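Local coordinates for protein possible membrane-associated serine protease (Mycobacterium tuberculosis, PDB 3K6Y) that is the trypsin-like protease domain of a membrane-associated serine protease that cleaves peptide bonds and probably helps the bacterium resist acid and oxidative stress, at residues Pro67-Thr72 with Ile107-His112; Val97-Ser102 with Pro158-Asp163; Glu123-Gly128 with Ala147-Ala152. One frame throughout, in Å; residues are numbered along the deposited sequence.

The three contacts sample both six-stranded barrels of this chymotrypsin-like fold and the junction between them. Contact 1 lies in the first barrel, where two antiparallel strands are joined by backbone hydrogen bonds and packed apolar side chains; six of its eleven touching residues are buried. Contact 2 starts from the next strand of that barrel, so Val97 and Ser98 bond to Ile107 of contact 1, but its far end meets a loop of the second barrel in a smaller surface contact of hydroxyls, a proline and water. Contact 3, partly buried, belongs to the second barrel and lies about 15 Å from contact 1 at the nearest atoms; there a loop is bound mainly through carbonyl oxygens.

Contact 1: Pro67-Thr72 with Ile107-His112; sequences PDRVMT and ILAVPH
Strands 69-72 and 105-109 are antiparallel neighbours in the first beta-barrel of the chymotrypsin-like fold, and residues 67-72 meet 107-112 where this pair runs out into loops. Val70 and Leu108 form the hydrogen-bonded pair: Leu108 N reaches Val70 O at 2.8 Å, and Val70 N returns a bond to Leu108 O at 3.0 Å. Their side chains turn to the same face, which strands 44-51 and 82-87 cover, and Val70 CG2 goes on to touch Val110 CG2 at 4.0 Å. On the face of Arg69 and Met71, Met71 CE lies by Ile107 CG1. The Arg69 chain bends at chi2 (-71°), which sets CD above the neighbouring strand, 4.0 Å from Ile107 CG2; farther out, one guanidinium face meets the Ala109 methyl near its rim, NH1 3.4 Å from Ala109 CB, while NE bonds to Ile224 O. Asp68 O is gripped twice, by Val110 N at 2.9 Å and by Arg69 NH1, which approach from opposite faces of its carbonyl plane. Beyond the strand ends the Asp68 carboxylate ties down the outgoing loop: OD1 accepts from Leu113 N, and OD2 takes the N-H of His112 at 3.1 Å from above the carboxylate plane.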
loop_
_atom_site.group_PDB
_atom_site.type_symbol
_atom_site.label_atom_id
_atom_site.label_comp_id
_atom_site.label_asym_id
_atom_site.label_seq_id
_atom_site.Cartn_x
_atom_site.Cartn_y
_atom_site.Cartn_z
ATOM N N PRO A 67 -8.600 -5.948 -24.267
ATOM C CA PRO A 67 -9.901 -5.269 -24.089
ATOM C C PRO A 67 -10.262 -5.016 -22.615
ATOM O O PRO A 67 -10.110 -5.922 -21.773
ATOM C CB PRO A 67 -10.882 -6.223 -24.787
ATOM C CG PRO A 67 -10.010 -6.820 -25.899
ATOM C CD PRO A 67 -8.659 -7.055 -25.243
ATOM N N ASP A 68 -10.673 -3.789 -22.304
ATOM C CA ASP A 68 -11.085 -3.458 -20.941
ATOM C C ASP A 68 -9.968 -3.573 -19.908
ATOM O O ASP A 68 -10.249 -3.674 -18.704
ATOM C CB ASP A 68 -12.328 -4.227 -20.516
ATOM C CG ASP A 68 -13.550 -3.868 -21.320
ATOM O OD1 ASP A 68 -13.483 -3.008 -22.212
ATOM O OD2 ASP A 68 -14.608 -4.444 -20.993
ATOM N N ARG A 69 -8.706 -3.486 -20.352
ATOM C CA ARG A 69 -7.556 -3.533 -19.438
ATOM C C ARG A 69 -6.542 -2.479 -19.835
ATOM O O ARG A 69 -6.137 -2.392 -20.993
ATOM C CB ARG A 69 -6.882 -4.916 -19.454
ATOM C CG ARG A 69 -7.703 -6.062 -18.867
ATOM C CD ARG A 69 -7.792 -5.891 -17.358
ATOM N NE ARG A 69 -8.491 -6.963 -16.649
ATOM C CZ ARG A 69 -9.806 -7.010 -16.476
ATOM N NH1 ARG A 69 -10.592 -6.110 -17.070
ATOM N NH2 ARG A 69 -10.324 -7.981 -15.736
ATOM N N VAL A 70 -6.149 -1.666 -18.852
ATOM C CA VAL A 70 -5.231 -0.559 -19.068
ATOM C C VAL A 70 -4.006 -0.731 -18.154
ATOM O O VAL A 70 -4.155 -1.037 -16.960
ATOM C CB VAL A 70 -5.937 0.769 -18.763
ATOM C CG1 VAL A 70 -4.951 1.931 -18.634
ATOM C CG2 VAL A 70 -6.923 1.076 -19.865
ATOM N N MET A 71 -2.807 -0.545 -18.709
ATOM C CA MET A 71 -1.593 -0.540 -17.901
ATOM C C MET A 71 -1.177 0.923 -17.644
ATOM O O MET A 71 -1.289 1.789 -18.543
ATOM C CB MET A 71 -0.452 -1.298 -18.607
ATOM C CG MET A 71 0.823 -1.304 -17.766
ATOM S SD MET A 71 2.087 -2.422 -18.429
ATOM C CE MET A 71 1.442 -4.042 -17.998
ATOM N N THR A 72 -0.664 1.167 -16.437
ATOM C CA THR A 72 -0.069 2.446 -16.075
ATOM C C THR A 72 1.009 2.169 -15.024
ATOM O O THR A 72 1.278 1.005 -14.714
ATOM C CB THR A 72 -1.145 3.444 -15.564
ATOM O OG1 THR A 72 -0.556 4.741 -15.370
ATOM C CG2 THR A 72 -1.818 2.996 -14.261
ATOM N N ILE A 107 -2.455 -2.421 -13.163
ATOM C CA ILE A 107 -3.393 -2.762 -14.232
ATOM C C ILE A 107 -4.781 -2.398 -13.745
ATOM O O ILE A 107 -5.163 -2.716 -12.598
ATOM C CB ILE A 107 -3.324 -4.266 -14.620
ATOM C CG1 ILE A 107 -1.927 -4.585 -15.180
ATOM C CG2 ILE A 107 -4.421 -4.611 -15.649
ATOM C CD1 ILE A 107 -1.676 -6.074 -15.497
ATOM N N LEU A 108 -5.502 -1.706 -14.630
ATOM C CA LEU A 108 -6.858 -1.267 -14.355
ATOM C C LEU A 108 -7.839 -2.067 -15.162
ATOM O O LEU A 108 -7.642 -2.280 -16.366
ATOM C CB LEU A 108 -7.011 0.213 -14.747
ATOM C CG LEU A 108 -5.956 1.155 -14.189
ATOM C CD1 LEU A 108 -6.212 2.556 -14.680
ATOM C CD2 LEU A 108 -5.898 1.166 -12.675
ATOM N N ALA A 109 -8.924 -2.474 -14.496
ATOM C CA ALA A 109 -10.088 -3.036 -15.187
ATOM C C ALA A 109 -11.029 -1.894 -15.534
ATOM O O ALA A 109 -11.416 -1.104 -14.656
ATOM C CB ALA A 109 -10.799 -4.068 -14.308
ATOM N N VAL A 110 -11.382 -1.778 -16.811
ATOM C CA VAL A 110 -12.140 -0.619 -17.309
ATOM C C VAL A 110 -13.249 -1.137 -18.216
ATOM O O VAL A 110 -13.076 -1.274 -19.428
ATOM C CB VAL A 110 -11.238 0.352 -18.092
ATOM C CG1 VAL A 110 -11.979 1.666 -18.363
ATOM C CG2 VAL A 110 -9.925 0.632 -17.319
ATOM N N PRO A 111 -14.384 -1.506 -17.620
ATOM C CA PRO A 111 -15.485 -2.054 -18.417
ATOM C C PRO A 111 -15.939 -1.153 -19.546
ATOM O O PRO A 111 -16.053 0.067 -19.371
ATOM C CB PRO A 111 -16.618 -2.215 -17.387
ATOM C CG PRO A 111 -15.919 -2.401 -16.099
ATOM C CD PRO A 111 -14.668 -1.573 -16.179
ATOM N N HIS A 112 -16.185 -1.779 -20.702
ATOM C CA HIS A 112 -16.764 -1.115 -21.877
ATOM C C HIS A 112 -15.885 -0.003 -22.444
ATOM O O HIS A 112 -16.373 0.965 -23.033
ATOM C CB HIS A 112 -18.187 -0.624 -21.575
ATOM C CG HIS A 112 -19.053 -1.670 -20.942
ATOM N ND1 HIS A 112 -19.585 -1.535 -19.679
ATOM C CD2 HIS A 112 -19.410 -2.901 -21.373
ATOM C CE1 HIS A 112 -20.271 -2.624 -19.375
ATOM N NE2 HIS A 112 -20.182 -3.468 -20.388
#

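Contact 2: Val97-Ser102 with Pro158-Asp163; sequences VSYDPS and PDIYGD
The rings of Tyr99 and Tyr161 reach toward each other tip to tip, and their hydroxyls share a hydrogen bond, OH to OH 2.9 Å. Tyr161 OH lies in the plane of the Tyr99 ring, at its edge. One face of the Tyr161 ring carries CG1 of its own neighbour Ile160, offset toward the rim, while Asp163 OD2 lies in plane at the ring's edge. Pro101 crosses this ring obliquely, CB 3.5 Å from Tyr161 CE1. The same proline CB touches Ile160 CG1 at 3.9 Å, and Pro101 O accepts a weak bond from Ile160 N at 3.5 Å. With chi1 at 64°, Ile160 CG1 stands between its backbone N and carbonyl carbon, beside the proline. Ile160 also touches Asp104, predicted to be catalytic along with His75 and Ser183. Residues 159-162 form a type I turn, closed by Gly162 N on Asp159 O. Asp159 OD1 adds an Asx turn by accepting from Tyr161 N, and takes Asp163 N from the opposite face of the carboxylate plane. A water bridges Ser102 OG, 2.6 Å away, and Asp159 OD2. Asp163 forms a salt bridge with Arg53 of the second subunit. The contact joins the end of strand 90-100, in the first barrel, to the loop between strands 143-157 and 167-175 of the second, and Ser102 and Asp159 both touch Val167 of the latter strand.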
loop_
_atom_site.group_PDB
_atom_site.type_symbol
_atom_site.label_atom_id
_atom_site.label_comp_id
_atom_site.label_asym_id
_atom_site.label_seq_id
_atom_site.Cartn_x
_atom_site.Cartn_y
_atom_site.Cartn_z
ATOM N N VAL A 97 -6.840 -3.591 -10.306
ATOM C CA VAL A 97 -6.880 -5.028 -10.065
ATOM C C VAL A 97 -5.517 -5.663 -9.899
ATOM O O VAL A 97 -5.417 -6.805 -9.442
ATOM C CB VAL A 97 -7.709 -5.790 -11.148
ATOM C CG1 VAL A 97 -9.139 -5.287 -11.145
ATOM C CG2 VAL A 97 -7.084 -5.669 -12.535
ATOM N N SER A 98 -4.462 -4.924 -10.239
ATOM C CA SER A 98 -3.093 -5.353 -9.958
ATOM C C SER A 98 -2.302 -4.092 -9.666
ATOM O O SER A 98 -2.482 -3.070 -10.319
ATOM C CB SER A 98 -2.507 -6.126 -11.141
ATOM O OG SER A 98 -1.170 -6.504 -10.911
ATOM N N TYR A 99 -1.433 -4.177 -8.672
ATOM C CA TYR A 99 -0.692 -3.024 -8.195
ATOM C C TYR A 99 0.629 -3.543 -7.655
ATOM O O TYR A 99 0.650 -4.322 -6.693
ATOM C CB TYR A 99 -1.501 -2.281 -7.123
ATOM C CG TYR A 99 -0.807 -1.058 -6.567
ATOM C CD1 TYR A 99 -0.949 0.195 -7.162
ATOM C CD2 TYR A 99 -0.018 -1.156 -5.427
ATOM C CE1 TYR A 99 -0.312 1.308 -6.634
ATOM C CE2 TYR A 99 0.627 -0.050 -4.907
ATOM C CZ TYR A 99 0.481 1.167 -5.519
ATOM O OH TYR A 99 1.123 2.256 -4.995
ATOM N N ASP A 100 1.736 -3.105 -8.252
ATOM C CA ASP A 100 3.065 -3.591 -7.881
ATOM C C ASP A 100 3.991 -2.375 -7.749
ATOM O O ASP A 100 4.434 -1.795 -8.733
ATOM C CB ASP A 100 3.600 -4.565 -8.931
ATOM C CG ASP A 100 4.926 -5.184 -8.542
ATOM O OD1 ASP A 100 5.713 -4.521 -7.834
ATOM O OD2 ASP A 100 5.190 -6.329 -8.983
ATOM N N PRO A 101 4.271 -1.957 -6.510
ATOM C CA PRO A 101 5.071 -0.764 -6.274
ATOM C C PRO A 101 6.565 -1.002 -6.417
ATOM O O PRO A 101 7.333 -0.038 -6.335
ATOM C CB PRO A 101 4.720 -0.423 -4.827
ATOM C CG PRO A 101 4.478 -1.735 -4.190
ATOM C CD PRO A 101 3.777 -2.560 -5.256
ATOM N N SER A 102 6.970 -2.254 -6.603
ATOM C CA SER A 102 8.382 -2.597 -6.789
ATOM C C SER A 102 8.730 -2.429 -8.252
ATOM O O SER A 102 9.665 -1.701 -8.601
ATOM C CB SER A 102 8.673 -4.024 -6.323
ATOM O OG SER A 102 8.384 -4.185 -4.938
ATOM N N PRO A 158 15.583 2.710 -5.180
ATOM C CA PRO A 158 14.452 2.487 -4.263
ATOM C C PRO A 158 13.161 2.243 -5.039
ATOM O O PRO A 158 13.015 2.709 -6.187
ATOM C CB PRO A 158 14.341 3.825 -3.530
ATOM C CG PRO A 158 14.890 4.842 -4.535
ATOM C CD PRO A 158 16.008 4.125 -5.231
ATOM N N ASP A 159 12.220 1.545 -4.407
ATOM C CA ASP A 159 10.872 1.447 -4.970
ATOM C C ASP A 159 10.142 2.762 -4.749
ATOM O O ASP A 159 10.726 3.710 -4.199
ATOM C CB ASP A 159 10.126 0.221 -4.431
ATOM C CG ASP A 159 9.713 0.330 -2.965
ATOM O OD1 ASP A 159 9.709 1.432 -2.363
ATOM O OD2 ASP A 159 9.364 -0.749 -2.424
ATOM N N ILE A 160 8.886 2.854 -5.181
ATOM C CA ILE A 160 8.221 4.156 -5.184
ATOM C C ILE A 160 7.989 4.721 -3.782
ATOM O O ILE A 160 7.769 5.927 -3.629
ATOM C CB ILE A 160 6.909 4.155 -5.988
ATOM C CG1 ILE A 160 5.869 3.240 -5.360
ATOM C CG2 ILE A 160 7.183 3.797 -7.451
ATOM C CD1 ILE A 160 4.500 3.364 -6.026
ATOM N N TYR A 161 8.025 3.856 -2.771
ATOM C CA TYR A 161 7.834 4.297 -1.391
ATOM C C TYR A 161 9.130 4.595 -0.656
ATOM O O TYR A 161 9.095 5.029 0.503
ATOM C CB TYR A 161 7.126 3.213 -0.597
ATOM C CG TYR A 161 5.803 2.724 -1.141
ATOM C CD1 TYR A 161 5.543 1.348 -1.173
ATOM C CD2 TYR A 161 4.810 3.604 -1.547
ATOM C CE1 TYR A 161 4.326 0.834 -1.604
ATOM C CE2 TYR A 161 3.564 3.094 -2.037
ATOM C CZ TYR A 161 3.346 1.709 -2.044
ATOM O OH TYR A 161 2.124 1.228 -2.488
ATOM N N GLY A 162 10.263 4.317 -1.285
ATOM C CA GLY A 162 11.531 4.428 -0.567
ATOM C C GLY A 162 11.634 3.354 0.501
ATOM O O GLY A 162 12.253 3.574 1.545
ATOM N N ASP A 163 11.048 2.181 0.250
ATOM C CA ASP A 163 11.215 1.045 1.160
ATOM C C ASP A 163 12.689 0.676 1.325
ATOM O O ASP A 163 13.504 0.923 0.435
ATOM C CB ASP A 163 10.453 -0.190 0.644
ATOM C CG ASP A 163 8.930 -0.050 0.709
ATOM O OD1 ASP A 163 8.403 0.560 1.663
ATOM O OD2 ASP A 163 8.277 -0.588 -0.226
HETATM O O HOH W 1 10.308 -3.176 -3.456
#

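Contact 3: Glu123-Gly128 with Ala147-Ala152; sequences EPAKTG and ARIREA
Arg148 and Gly128 meet through the arginine's long side chain and the glycine's carbonyl, where the loop leading to strand 130-135 crosses strand 143-157 of the second beta-barrel. From CB the Arg148 chain starts extended, CG anti to the backbone N (chi1 -171°), and CG already lies 3.4 Å from Gly128 O. CD stays beside the glycine, 3.9 Å from Gly128 CA. The bend at chi3 (-52°) sets the course of NE, which bonds to Ala25 O. At the tip, NH1 donates to Gly128 O at 2.9 Å, with the oxygen nearly in the guanidinium plane, and also forms a salt bridge with Asp130; NH2 is taken by Ser26 O. The glycine is held at its other end too, because Gly128 N donates to Ile149 O at 2.8 Å. One residue earlier, Thr127 OG1 donates to Arg150 O at 2.7 Å, its CG2 lying against the same oxygen. Arg150 and Glu151 both face Thr173 in a classic beta bulge of the strand. Ile149 points toward the loop: CG1 packs on Ala125 CB at 3.8 Å, and CB rests 3.4 Å from Lys126 O. Chemically, the loop is fastened mostly by neutral N-H and O-H groups on carbonyl oxygens, with one small apolar patch. The Arg148 guanidinium adds the charge, and its several acceptors, including Asp130, would fix its rotation while linking the loop, the strand and the N-terminal segment around Ala25.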
loop_
_atom_site.group_PDB
_atom_site.type_symbol
_atom_site.label_atom_id
_atom_site.label_comp_id
_atom_site.label_asym_id
_atom_site.label_seq_id
_atom_site.Cartn_x
_atom_site.Cartn_y
_atom_site.Cartn_z
ATOM N N GLU A 123 10.863 -7.877 -29.585
ATOM C CA GLU A 123 12.318 -7.761 -29.396
ATOM C C GLU A 123 12.737 -6.404 -28.830
ATOM O O GLU A 123 12.045 -5.406 -29.047
ATOM C CB GLU A 123 13.070 -8.022 -30.711
ATOM C CG GLU A 123 13.023 -9.469 -31.228
ATOM C CD GLU A 123 13.519 -10.509 -30.222
ATOM O OE1 GLU A 123 14.613 -10.328 -29.630
ATOM O OE2 GLU A 123 12.811 -11.524 -30.026
ATOM N N PRO A 124 13.873 -6.360 -28.109
ATOM C CA PRO A 124 14.363 -5.102 -27.537
ATOM C C PRO A 124 14.741 -4.062 -28.591
ATOM O O PRO A 124 15.107 -4.419 -29.719
ATOM C CB PRO A 124 15.605 -5.534 -26.742
ATOM C CG PRO A 124 16.019 -6.825 -27.352
ATOM C CD PRO A 124 14.757 -7.493 -27.771
ATOM N N ALA A 125 14.653 -2.787 -28.211
ATOM C CA ALA A 125 15.053 -1.677 -29.063
ATOM C C ALA A 125 16.562 -1.490 -29.002
ATOM O O ALA A 125 17.201 -1.886 -28.026
ATOM C CB ALA A 125 14.353 -0.401 -28.630
ATOM N N LYS A 126 17.110 -0.873 -30.042
ATOM C CA LYS A 126 18.551 -0.682 -30.163
ATOM C C LYS A 126 18.936 0.777 -29.975
ATOM O O LYS A 126 18.168 1.683 -30.301
ATOM C CB LYS A 126 19.048 -1.187 -31.521
ATOM C CG LYS A 126 19.071 -2.704 -31.644
ATOM C CD LYS A 126 19.726 -3.144 -32.943
ATOM C CE LYS A 126 19.773 -4.663 -33.043
ATOM N NZ LYS A 126 20.450 -5.115 -34.293
ATOM N N THR A 127 20.149 0.996 -29.473
ATOM C CA THR A 127 20.683 2.344 -29.312
ATOM C C THR A 127 20.490 3.155 -30.587
ATOM O O THR A 127 20.780 2.664 -31.687
ATOM C CB THR A 127 22.188 2.308 -28.947
ATOM O OG1 THR A 127 22.368 1.682 -27.668
ATOM C CG2 THR A 127 22.765 3.705 -28.904
ATOM N N GLY A 128 20.013 4.386 -30.439
ATOM C CA GLY A 128 19.792 5.295 -31.555
ATOM C C GLY A 128 18.460 5.214 -32.281
ATOM O O GLY A 128 18.181 6.054 -33.132
ATOM N N ALA A 147 11.599 10.956 -29.306
ATOM C CA ALA A 147 12.586 10.358 -28.429
ATOM C C ALA A 147 13.562 9.512 -29.221
ATOM O O ALA A 147 13.328 9.208 -30.386
ATOM C CB ALA A 147 11.905 9.523 -27.316
ATOM N N ARG A 148 14.670 9.160 -28.585
ATOM C CA ARG A 148 15.674 8.302 -29.172
ATOM C C ARG A 148 16.201 7.368 -28.102
ATOM O O ARG A 148 16.513 7.808 -26.992
ATOM C CB ARG A 148 16.803 9.121 -29.825
ATOM C CG ARG A 148 17.753 8.261 -30.630
ATOM C CD ARG A 148 18.864 9.042 -31.393
ATOM N NE ARG A 148 18.321 10.118 -32.223
ATOM C CZ ARG A 148 17.777 9.952 -33.430
ATOM N NH1 ARG A 148 17.681 8.743 -33.977
ATOM N NH2 ARG A 148 17.314 11.006 -34.077
ATOM N N ILE A 149 16.326 6.089 -28.420
ATOM C CA ILE A 149 16.854 5.122 -27.466
ATOM C C ILE A 149 18.322 5.417 -27.186
ATOM O O ILE A 149 19.116 5.598 -28.126
ATOM C CB ILE A 149 16.746 3.663 -27.981
ATOM C CG1 ILE A 149 15.282 3.249 -28.213
ATOM C CG2 ILE A 149 17.437 2.680 -27.039
ATOM C CD1 ILE A 149 14.442 3.105 -26.917
ATOM N N ARG A 150 18.701 5.449 -25.904
ATOM C CA ARG A 150 20.125 5.464 -25.540
ATOM C C ARG A 150 20.630 4.050 -25.311
ATOM O O ARG A 150 21.575 3.627 -25.969
ATOM C CB ARG A 150 20.386 6.322 -24.299
ATOM C CG ARG A 150 20.028 7.776 -24.424
ATOM C CD ARG A 150 20.424 8.474 -23.140
ATOM N NE ARG A 150 19.999 9.858 -23.074
ATOM C CZ ARG A 150 20.653 10.886 -23.621
ATOM N NH1 ARG A 150 21.750 10.674 -24.339
ATOM N NH2 ARG A 150 20.207 12.117 -23.475
ATOM N N GLU A 151 20.031 3.316 -24.377
ATOM C CA GLU A 151 20.581 2.044 -23.943
ATOM C C GLU A 151 19.552 1.273 -23.129
ATOM O O GLU A 151 18.758 1.886 -22.419
ATOM C CB GLU A 151 21.804 2.335 -23.056
ATOM C CG GLU A 151 22.686 1.166 -22.697
ATOM C CD GLU A 151 23.844 1.571 -21.780
ATOM O OE1 GLU A 151 23.821 2.689 -21.202
ATOM O OE2 GLU A 151 24.777 0.757 -21.628
ATOM N N ALA A 152 19.575 -0.054 -23.220
ATOM C CA ALA A 152 18.886 -0.913 -22.244
ATOM C C ALA A 152 19.863 -1.163 -21.092
ATOM O O ALA A 152 20.998 -1.581 -21.325
ATOM C CB ALA A 152 18.465 -2.226 -22.887
#